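Local coordinates for lipopolysaccharide core biosynthesis protein (Thermoplasma volcanium GSS1, PDB 3GLV) that probably transfers the AMP portion of ATP to flavin mononucleotide, making the coenzyme FAD and releasing diphosphate, at residues A[18-26]-A[60-68]; A[88-99]-A[113-121]. All coordinates share one frame; numbering follows the deposited sequence.

Contact 1 of 2, residues A[18-26]-A[60-68]; sequences HIHYLKESK and ISELKVVDR. With SO4 (sulfate ion), chain C.
Helix 16-26 of the nucleotidyltransferase fold packs here against the loop that leads from helix 53-60 into strand 68-71, with Leu22 reaching across to Ile60, Leu63 and Val65. One methyl does much of the work: Leu22 CD1 comes within 3.6 Å of Ile60 CD1 and 3.7 Å of Leu63 CD1, the two leucine side chains meeting at about a right angle. Behind it, Leu22 CB rests on Val65 CG2, and Ile19 CD1 meets Leu63 CD2 at 4.0 Å one helical turn earlier. The loop folds as two successive type I turns, Ile60 to Leu63 and Leu63 to Val66, with Leu63 shared between them. The start of the helix probably lines the nucleotide site of the HUP-type fold: His18, inferred to bind ATP, gives its NE2 to O3 of a sulfate at 3.0 Å in a rather bent bond (137°), and the same ion, probably a crystallisation component, is also hydrogen-bonded to the backbone N atoms of Val10 and Phe11.

At the far end of the helix the contact turns polar. Lys26 lays its CB against Val65 CB, then bends at chi2 (59°) and chi4, carrying its chain past Val65 O to Asp67. There NZ forms a salt bridge of 2.7 Å with Asp67 OD2 on the syn lone pair, and a water links NZ to OD1. With an alanine at Lys26, the chain beyond CB is gone, and Asp67 would probably lose its ion-pair mate while Val65 O loses the methylenes that run past it. Asp67 OD2 also accepts from the backbone N of Leu32, which ties the carboxylate to strand 31-36. Lys23 brings its backbone N to Val65 CG2, while its NZ pairs with Glu62 of the second subunit.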
loop_
_atom_site.group_PDB
_atom_site.type_symbol
_atom_site.label_atom_id
_atom_site.label_comp_id
_atom_site.label_asym_id
_atom_site.label_seq_id
_atom_site.Cartn_x
_atom_site.Cartn_y
_atom_site.Cartn_z
ATOM N N HIS A 18 -6.728 7.160 2.280
ATOM C CA HIS A 18 -5.560 7.103 3.049
ATOM C C HIS A 18 -4.400 7.574 2.169
ATOM O O HIS A 18 -3.556 8.346 2.610
ATOM C CB HIS A 18 -5.260 5.663 3.511
ATOM C CG HIS A 18 -6.232 5.124 4.487
ATOM N ND1 HIS A 18 -6.783 3.870 4.344
ATOM C CD2 HIS A 18 -6.723 5.635 5.655
ATOM C CE1 HIS A 18 -7.588 3.637 5.378
ATOM N NE2 HIS A 18 -7.554 4.680 6.197
ATOM N N ILE A 19 -4.298 7.040 0.961
ATOM C CA ILE A 19 -3.227 7.412 0.060
ATOM C C ILE A 19 -3.212 8.932 -0.144
ATOM O O ILE A 19 -2.131 9.554 -0.151
ATOM C CB ILE A 19 -3.372 6.737 -1.310
ATOM C CG1 ILE A 19 -3.277 5.199 -1.187
ATOM C CG2 ILE A 19 -2.290 7.267 -2.296
ATOM C CD1 ILE A 19 -2.015 4.720 -0.349
ATOM N N HIS A 20 -4.381 9.555 -0.337
ATOM C CA HIS A 20 -4.378 11.028 -0.562
ATOM C C HIS A 20 -3.851 11.721 0.725
ATOM O O HIS A 20 -3.038 12.629 0.637
ATOM C CB HIS A 20 -5.740 11.529 -0.925
ATOM C CG HIS A 20 -5.897 13.028 -0.959
ATOM N ND1 HIS A 20 -5.578 13.785 -2.075
ATOM C CD2 HIS A 20 -6.504 13.881 -0.088
ATOM C CE1 HIS A 20 -5.898 15.054 -1.842
ATOM N NE2 HIS A 20 -6.473 15.142 -0.649
ATOM N N TYR A 21 -4.270 11.291 1.894
ATOM C CA TYR A 21 -3.803 11.887 3.136
ATOM C C TYR A 21 -2.302 11.778 3.292
ATOM O O TYR A 21 -1.660 12.748 3.517
ATOM C CB TYR A 21 -4.529 11.281 4.340
ATOM C CG TYR A 21 -4.036 11.686 5.725
ATOM C CD1 TYR A 21 -4.067 12.977 6.147
ATOM C CD2 TYR A 21 -3.587 10.749 6.600
ATOM C CE1 TYR A 21 -3.655 13.310 7.384
ATOM C CE2 TYR A 21 -3.170 11.071 7.829
ATOM C CZ TYR A 21 -3.201 12.344 8.222
ATOM O OH TYR A 21 -2.774 12.624 9.460
ATOM N N LEU A 22 -1.773 10.579 3.135
ATOM C CA LEU A 22 -0.366 10.335 3.260
ATOM C C LEU A 22 0.462 11.056 2.176
ATOM O O LEU A 22 1.380 11.733 2.483
ATOM C CB LEU A 22 -0.086 8.842 3.288
ATOM C CG LEU A 22 -0.697 8.065 4.446
ATOM C CD1 LEU A 22 -0.287 6.611 4.465
ATOM C CD2 LEU A 22 -0.338 8.728 5.736
ATOM N N LYS A 23 0.086 10.924 0.919
ATOM C CA LYS A 23 0.797 11.539 -0.179
ATOM C C LYS A 23 0.852 13.035 -0.070
ATOM O O LYS A 23 1.920 13.652 -0.335
ATOM C CB LYS A 23 0.229 11.109 -1.513
ATOM C CG LYS A 23 0.919 11.693 -2.688
ATOM C CD LYS A 23 0.401 11.108 -4.062
ATOM C CE LYS A 23 0.770 9.619 -4.250
ATOM N NZ LYS A 23 0.453 9.276 -5.667
ATOM N N GLU A 24 -0.269 13.651 0.310
ATOM C CA GLU A 24 -0.283 15.114 0.411
ATOM C C GLU A 24 0.533 15.530 1.649
ATOM O O GLU A 24 1.192 16.536 1.615
ATOM C CB GLU A 24 -1.693 15.667 0.470
ATOM C CG GLU A 24 -2.502 15.460 -0.804
ATOM C CD GLU A 24 -1.837 16.062 -2.028
ATOM O OE1 GLU A 24 -1.765 17.292 -2.123
ATOM O OE2 GLU A 24 -1.389 15.300 -2.890
ATOM N N SER A 25 0.534 14.704 2.717
ATOM C CA SER A 25 1.315 15.031 3.873
ATOM C C SER A 25 2.788 15.028 3.488
ATOM O O SER A 25 3.511 15.919 3.887
ATOM C CB SER A 25 1.040 14.103 5.050
ATOM O OG SER A 25 -0.328 14.182 5.461
ATOM N N LYS A 26 3.230 14.019 2.718
ATOM C CA LYS A 26 4.636 13.892 2.329
ATOM C C LYS A 26 5.082 15.110 1.532
ATOM O O LYS A 26 6.186 15.620 1.706
ATOM C CB LYS A 26 4.870 12.621 1.557
ATOM C CG LYS A 26 6.303 12.439 0.982
ATOM C CD LYS A 26 7.393 12.455 2.029
ATOM C CE LYS A 26 8.761 12.107 1.415
ATOM N NZ LYS A 26 9.141 10.716 1.600
ATOM N N ILE A 60 1.407 -0.226 6.254
ATOM C CA ILE A 60 1.670 1.232 6.048
ATOM C C ILE A 60 3.151 1.509 5.672
ATOM O O ILE A 60 3.454 2.347 4.837
ATOM C CB ILE A 60 1.269 2.042 7.321
ATOM C CG1 ILE A 60 -0.186 2.473 7.223
ATOM C CG2 ILE A 60 2.136 3.296 7.524
ATOM C CD1 ILE A 60 -0.446 3.417 6.057
ATOM N N SER A 61 4.069 0.747 6.267
ATOM C CA SER A 61 5.512 0.905 6.046
ATOM C C SER A 61 5.915 0.553 4.604
ATOM O O SER A 61 7.053 0.826 4.185
ATOM C CB SER A 61 6.292 -0.043 6.982
ATOM O OG SER A 61 6.087 0.458 8.299
ATOM N N GLU A 62 5.030 -0.103 3.870
ATOM C CA GLU A 62 5.373 -0.555 2.522
ATOM C C GLU A 62 5.042 0.485 1.479
ATOM O O GLU A 62 5.320 0.252 0.287
ATOM C CB GLU A 62 4.674 -1.898 2.204
ATOM C CG GLU A 62 5.217 -3.089 3.054
ATOM C CD GLU A 62 6.621 -3.495 2.699
ATOM O OE1 GLU A 62 7.038 -3.256 1.540
ATOM O OE2 GLU A 62 7.290 -4.122 3.559
ATOM N N LEU A 63 4.439 1.605 1.884
ATOM C CA LEU A 63 4.105 2.672 0.940
ATOM C C LEU A 63 5.258 3.578 0.575
ATOM O O LEU A 63 6.016 4.054 1.446
ATOM C CB LEU A 63 2.978 3.539 1.465
ATOM C CG LEU A 63 1.683 2.774 1.756
ATOM C CD1 LEU A 63 0.753 3.686 2.544
ATOM C CD2 LEU A 63 1.079 2.254 0.447
ATOM N N LYS A 64 5.377 3.862 -0.724
ATOM C CA LYS A 64 6.480 4.698 -1.223
ATOM C C LYS A 64 6.625 5.963 -0.392
ATOM O O LYS A 64 7.719 6.314 -0.025
ATOM C CB LYS A 64 6.252 5.109 -2.708
ATOM C CG LYS A 64 6.486 3.958 -3.728
ATOM C CD LYS A 64 6.271 4.411 -5.216
ATOM C CE LYS A 64 6.284 3.228 -6.229
ATOM N NZ LYS A 64 7.310 2.094 -5.917
ATOM N N VAL A 65 5.502 6.619 -0.085
ATOM C CA VAL A 65 5.560 7.940 0.506
ATOM C C VAL A 65 5.872 7.930 2.005
ATOM O O VAL A 65 6.160 8.989 2.560
ATOM C CB VAL A 65 4.259 8.759 0.230
ATOM C CG1 VAL A 65 4.023 8.878 -1.273
ATOM C CG2 VAL A 65 3.062 8.194 0.949
ATOM N N VAL A 66 5.892 6.749 2.644
ATOM C CA VAL A 66 6.110 6.660 4.052
ATOM C C VAL A 66 7.579 6.380 4.370
ATOM O O VAL A 66 8.140 5.300 4.035
ATOM C CB VAL A 66 5.189 5.578 4.747
ATOM C CG1 VAL A 66 5.481 5.486 6.229
ATOM C CG2 VAL A 66 3.721 5.852 4.499
ATOM N N ASP A 67 8.193 7.309 5.099
ATOM C CA ASP A 67 9.594 7.093 5.500
ATOM C C ASP A 67 9.692 6.238 6.743
ATOM O O ASP A 67 10.505 5.319 6.770
ATOM C CB ASP A 67 10.296 8.410 5.642
ATOM C CG ASP A 67 10.326 9.146 4.330
ATOM O OD1 ASP A 67 10.941 8.580 3.406
ATOM O OD2 ASP A 67 9.658 10.188 4.180
ATOM N N ARG A 68 8.837 6.504 7.734
ATOM C CA ARG A 68 8.859 5.759 9.005
ATOM C C ARG A 68 7.469 5.610 9.563
ATOM O O ARG A 68 6.651 6.536 9.484
ATOM C CB ARG A 68 9.704 6.487 10.061
ATOM C CG ARG A 68 11.156 6.129 9.975
ATOM C CD ARG A 68 11.992 6.934 10.976
ATOM N NE ARG A 68 11.485 6.732 12.329
ATOM C CZ ARG A 68 11.139 7.699 13.183
ATOM N NH1 ARG A 68 11.240 8.997 12.858
ATOM N NH2 ARG A 68 10.687 7.351 14.386
HETATM S S SO4 C . -8.234 6.145 9.713
HETATM O O1 SO4 C . -9.630 5.803 10.032
HETATM O O2 SO4 C . -7.583 6.522 10.967
HETATM O O3 SO4 C . -7.526 4.935 9.234
HETATM O O4 SO4 C . -8.376 7.277 8.793
HETATM O O HOH W 1 11.678 10.801 1.168
#

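Contact 2 of 2, residues A[88-99]-A[113-121]; sequences IITLGYDQKFDE and VKIVRISKY
Arg117 and Glu99 meet because each sends its chain out by a different first torsion: Arg117 CG stands opposite its carbonyl carbon (chi1 -78°) and the chain then bends at chi3, whereas Glu99 places CG opposite its backbone N (chi1 168°) and runs on extended. Glu99 OE1 thus arrives at the edge of the guanidinium, 2.8 Å from Arg117 NE, in a salt bridge whose hydrogen bond is weak in angle. Arg117 NH1 donates to Tyr93 O at 3.1 Å, approaching in the carbonyl plane on a lone pair, though the oxygen is tilted out of the guanidinium plane. Lys96 NZ is a second donor to Tyr93 O, so two cationic groups share one carbonyl, while Lys96 CG lies over a face of the guanidinium, offset toward its rim. The Tyr93 ring is inclined 58° to the guanidinium plane. Lys120 CB sits over a face of this ring in a CH-pi contact, 4.1 Å from the centroid.

The backbones of strands 88-91 and 114-117 run parallel. Ile89 N donates to Lys114 O, Val116 N to Ile89 O, Leu91 N to Val116 O, and Ile118 N closes the ladder on Leu91 O at 2.8 Å. Ile89 CD1 touches Val113 CG1 at 3.7 Å, and Leu91 CD1 lies 3.9 Å from Ile115 CG2. A water donates to both Glu99 OE2 and Ile115 O.

The two strands and helix 96-109 form a beta-alpha-beta crossover at one edge of the parallel sheet, with 114-117 the outermost strand there within this chain. Ile89 and Ile115 pack on Leu102 of the crossover helix, while on the opposite face Thr90 and Val116 touch Leu28, as does Ile118 just past the strand, which also leans on helix 16-26.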
loop_
_atom_site.group_PDB
_atom_site.type_symbol
_atom_site.label_atom_id
_atom_site.label_comp_id
_atom_site.label_asym_id
_atom_site.label_seq_id
_atom_site.Cartn_x
_atom_site.Cartn_y
_atom_site.Cartn_z
ATOM N N ILE A 88 5.663 19.442 11.444
ATOM C CA ILE A 88 4.275 19.583 10.977
ATOM C C ILE A 88 3.461 18.400 11.335
ATOM O O ILE A 88 3.920 17.241 11.243
ATOM C CB ILE A 88 4.212 19.746 9.418
ATOM C CG1 ILE A 88 4.939 21.015 8.969
ATOM C CG2 ILE A 88 2.801 19.741 8.917
ATOM C CD1 ILE A 88 4.931 21.232 7.402
ATOM N N ILE A 89 2.269 18.683 11.831
ATOM C CA ILE A 89 1.278 17.671 12.090
ATOM C C ILE A 89 0.140 17.879 11.114
ATOM O O ILE A 89 -0.404 19.012 10.899
ATOM C CB ILE A 89 0.768 17.636 13.533
ATOM C CG1 ILE A 89 1.891 17.356 14.461
ATOM C CG2 ILE A 89 -0.315 16.484 13.675
ATOM C CD1 ILE A 89 1.546 17.470 16.028
ATOM N N THR A 90 -0.190 16.777 10.481
ATOM C CA THR A 90 -1.194 16.744 9.429
ATOM C C THR A 90 -2.546 16.178 9.925
ATOM O O THR A 90 -2.577 15.134 10.567
ATOM C CB THR A 90 -0.487 15.949 8.332
ATOM O OG1 THR A 90 0.174 16.869 7.404
ATOM C CG2 THR A 90 -1.202 15.145 7.810
ATOM N N LEU A 91 -3.630 16.923 9.683
ATOM C CA LEU A 91 -5.016 16.435 9.920
ATOM C C LEU A 91 -5.857 16.339 8.602
ATOM O O LEU A 91 -5.573 17.016 7.634
ATOM C CB LEU A 91 -5.756 17.325 10.912
ATOM C CG LEU A 91 -5.199 17.522 12.333
ATOM C CD1 LEU A 91 -5.960 18.575 13.028
ATOM C CD2 LEU A 91 -5.177 16.220 13.134
ATOM N N GLY A 92 -6.878 15.503 8.602
ATOM C CA GLY A 92 -7.868 15.418 7.510
ATOM C C GLY A 92 -8.630 16.730 7.338
ATOM O O GLY A 92 -8.732 17.513 8.282
ATOM N N TYR A 93 -9.177 16.973 6.153
ATOM C CA TYR A 93 -9.919 18.232 5.813
ATOM C C TYR A 93 -11.101 18.591 6.784
ATOM O O TYR A 93 -11.420 19.795 7.090
ATOM C CB TYR A 93 -10.501 18.112 4.376
ATOM C CG TYR A 93 -11.313 19.325 3.992
ATOM C CD1 TYR A 93 -10.674 20.550 3.737
ATOM C CD2 TYR A 93 -12.700 19.277 3.923
ATOM C CE1 TYR A 93 -11.394 21.703 3.397
ATOM C CE2 TYR A 93 -13.446 20.433 3.584
ATOM C CZ TYR A 93 -12.781 21.644 3.325
ATOM O OH TYR A 93 -13.475 22.798 2.990
ATOM N N ASP A 94 -11.765 17.523 7.215
ATOM C CA ASP A 94 -12.953 17.574 8.052
ATOM C C ASP A 94 -12.645 17.973 9.526
ATOM O O ASP A 94 -13.573 18.312 10.287
ATOM C CB ASP A 94 -13.634 16.183 7.983
ATOM C CG ASP A 94 -12.609 14.989 8.179
ATOM O OD1 ASP A 94 -11.559 14.877 7.451
ATOM O OD2 ASP A 94 -12.878 14.144 9.078
ATOM N N GLN A 95 -11.356 17.991 9.920
ATOM C CA GLN A 95 -10.997 18.000 11.346
ATOM C C GLN A 95 -10.644 19.368 11.952
ATOM O O GLN A 95 -9.639 19.508 12.628
ATOM C CB GLN A 95 -9.858 17.023 11.588
ATOM C CG GLN A 95 -10.105 15.594 11.158
ATOM C CD GLN A 95 -9.006 14.701 11.715
ATOM O OE1 GLN A 95 -8.150 14.181 10.980
ATOM N NE2 GLN A 95 -8.967 14.588 13.040
ATOM N N LYS A 96 -11.474 20.372 11.745
ATOM C CA LYS A 96 -11.168 21.719 12.256
ATOM C C LYS A 96 -11.260 21.785 13.776
ATOM O O LYS A 96 -10.602 22.626 14.412
ATOM C CB LYS A 96 -12.113 22.761 11.652
ATOM C CG LYS A 96 -11.847 23.048 10.191
ATOM C CD LYS A 96 -13.133 23.319 9.426
ATOM C CE LYS A 96 -13.766 22.007 8.896
ATOM N NZ LYS A 96 -13.355 21.636 7.461
ATOM N N PHE A 97 -12.067 20.894 14.348
ATOM C CA PHE A 97 -12.238 20.866 15.784
ATOM C C PHE A 97 -10.975 20.302 16.401
ATOM O O PHE A 97 -10.414 20.926 17.287
ATOM C CB PHE A 97 -13.476 20.044 16.198
ATOM C CG PHE A 97 -13.608 19.867 17.688
ATOM C CD1 PHE A 97 -14.162 20.874 18.474
ATOM C CD2 PHE A 97 -13.138 18.703 18.310
ATOM C CE1 PHE A 97 -14.276 20.716 19.865
ATOM C CE2 PHE A 97 -13.257 18.535 19.697
ATOM C CZ PHE A 97 -13.814 19.539 20.471
ATOM N N ASP A 98 -10.530 19.135 15.929
ATOM C CA ASP A 98 -9.283 18.575 16.416
ATOM C C ASP A 98 -8.119 19.565 16.190
ATOM O O ASP A 98 -7.218 19.657 17.014
ATOM C CB ASP A 98 -8.966 17.247 15.731
ATOM C CG ASP A 98 -9.988 16.196 16.024
ATOM O OD1 ASP A 98 -10.604 16.268 17.096
ATOM O OD2 ASP A 98 -10.197 15.302 15.187
ATOM N N GLU A 99 -8.188 20.325 15.093
ATOM C CA GLU A 99 -7.153 21.303 14.774
ATOM C C GLU A 99 -7.039 22.375 15.854
ATOM O O GLU A 99 -5.943 22.636 16.340
ATOM C CB GLU A 99 -7.367 21.925 13.384
ATOM C CG GLU A 99 -6.516 23.152 13.062
ATOM C CD GLU A 99 -6.728 23.601 11.618
ATOM O OE1 GLU A 99 -7.865 23.667 11.142
ATOM O OE2 GLU A 99 -5.747 23.859 10.916
ATOM N N VAL A 113 5.462 23.796 16.346
ATOM C CA VAL A 113 4.883 22.674 15.571
ATOM C C VAL A 113 3.737 23.293 14.803
ATOM O O VAL A 113 2.940 24.018 15.393
ATOM C CB VAL A 113 4.296 21.571 16.467
ATOM C CG1 VAL A 113 3.606 20.546 15.582
ATOM C CG2 VAL A 113 5.411 20.906 17.370
ATOM N N LYS A 114 3.675 23.055 13.496
ATOM C CA LYS A 114 2.648 23.661 12.643
ATOM C C LYS A 114 1.592 22.590 12.363
ATOM O O LYS A 114 1.912 21.414 12.080
ATOM C CB LYS A 114 3.300 24.129 11.338
ATOM C CG LYS A 114 2.370 24.889 10.380
ATOM C CD LYS A 114 3.027 25.129 9.006
ATOM C CE LYS A 114 2.216 26.086 8.140
ATOM N NZ LYS A 114 2.931 26.302 6.883
ATOM N N ILE A 115 0.333 22.969 12.441
ATOM C CA ILE A 115 -0.750 22.057 12.121
ATOM C C ILE A 115 -1.247 22.393 10.718
ATOM O O ILE A 115 -1.557 23.573 10.440
ATOM C CB ILE A 115 -1.942 22.186 13.092
ATOM C CG1 ILE A 115 -1.532 21.963 14.558
ATOM C CG2 ILE A 115 -3.004 21.140 12.798
ATOM C CD1 ILE A 115 -2.708 22.415 15.507
ATOM N N VAL A 116 -1.393 21.384 9.862
ATOM C CA VAL A 116 -1.914 21.597 8.501
ATOM C C VAL A 116 -3.064 20.654 8.181
ATOM O O VAL A 116 -2.942 19.434 8.328
ATOM C CB VAL A 116 -0.781 21.463 7.482
ATOM C CG1 VAL A 116 -1.278 21.428 6.002
ATOM C CG2 VAL A 116 0.200 22.617 7.664
ATOM N N ARG A 117 -4.214 21.199 7.770
ATOM C CA ARG A 117 -5.279 20.333 7.269
ATOM C C ARG A 117 -5.009 19.968 5.794
ATOM O O ARG A 117 -4.700 20.843 4.977
ATOM C CB ARG A 117 -6.649 20.986 7.431
ATOM C CG ARG A 117 -7.185 20.924 8.856
ATOM C CD ARG A 117 -8.604 21.561 9.058
ATOM N NE ARG A 117 -8.682 22.918 8.533
ATOM C CZ ARG A 117 -9.215 23.281 7.366
ATOM N NH1 ARG A 117 -9.800 22.414 6.545
ATOM N NH2 ARG A 117 -9.171 24.559 7.013
ATOM N N ILE A 118 -5.114 18.672 5.467
ATOM C CA ILE A 118 -5.007 18.201 4.096
ATOM C C ILE A 118 -6.276 18.431 3.297
ATOM O O ILE A 118 -7.352 18.401 3.854
ATOM C CB ILE A 118 -4.672 16.728 4.063
ATOM C CG1 ILE A 118 -3.348 16.524 4.813
ATOM C CG2 ILE A 118 -4.683 16.169 2.583
ATOM C CD1 ILE A 118 -2.134 17.347 4.265
ATOM N N SER A 119 -6.145 18.663 1.999
ATOM C CA SER A 119 -7.311 18.927 1.114
ATOM C C SER A 119 -8.287 17.761 1.103
ATOM O O SER A 119 -7.896 16.613 1.336
ATOM C CB SER A 119 -6.879 19.163 -0.328
ATOM O OG SER A 119 -6.220 18.021 -0.851
ATOM N N LYS A 120 -9.548 18.062 0.831
ATOM C CA LYS A 120 -10.591 17.020 0.792
ATOM C C LYS A 120 -10.292 16.041 -0.344
ATOM O O LYS A 120 -9.934 16.472 -1.425
ATOM C CB LYS A 120 -11.969 17.687 0.627
ATOM C CG LYS A 120 -13.141 16.700 0.634
ATOM C CD LYS A 120 -14.502 17.374 0.896
ATOM C CE LYS A 120 -15.007 18.203 -0.273
ATOM N NZ LYS A 120 -16.452 18.623 -0.075
ATOM N N TYR A 121 -10.329 14.739 -0.101
ATOM C CA TYR A 121 -10.121 13.781 -1.188
ATOM C C TYR A 121 -11.386 13.719 -2.107
ATOM O O TYR A 121 -12.479 13.891 -1.634
ATOM C CB TYR A 121 -9.780 12.375 -0.649
ATOM C CG TYR A 121 -9.682 11.363 -1.759
ATOM C CD1 TYR A 121 -8.861 11.599 -2.838
ATOM C CD2 TYR A 121 -10.454 10.205 -1.770
ATOM C CE1 TYR A 121 -8.772 10.702 -3.901
ATOM C CE2 TYR A 121 -10.382 9.279 -2.846
ATOM C CZ TYR A 121 -9.538 9.541 -3.910
ATOM O OH TYR A 121 -9.428 8.693 -5.022
HETATM O O HOH W 2 -3.555 24.954 11.458
#

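Overall arrangement
Contact 1 closes before contact 2 opens along the chain, and their centres lie about 15 Å apart, contact 1 beside and contact 2 at the edge of a five-stranded parallel sheet of order 3-2-1-4-5. Segment 60-68 leads into one outermost strand, 68-71, and segment 113-121 carries the other, 114-117; helix 16-26 packs against strands in between, 31-36 and 4-9. That helix joins the contacts directly: Tyr21 OH probably hydrogen-bonds Thr90 O, and His20 NE2 probably does so with Ser119 O, while the His20 ring meets that of Tyr121. His18, Asp94 and Tyr121 are inferred to bind ATP, consistent with a nucleotide site assembled from both halves. Contact 1 additionally borders the second subunit.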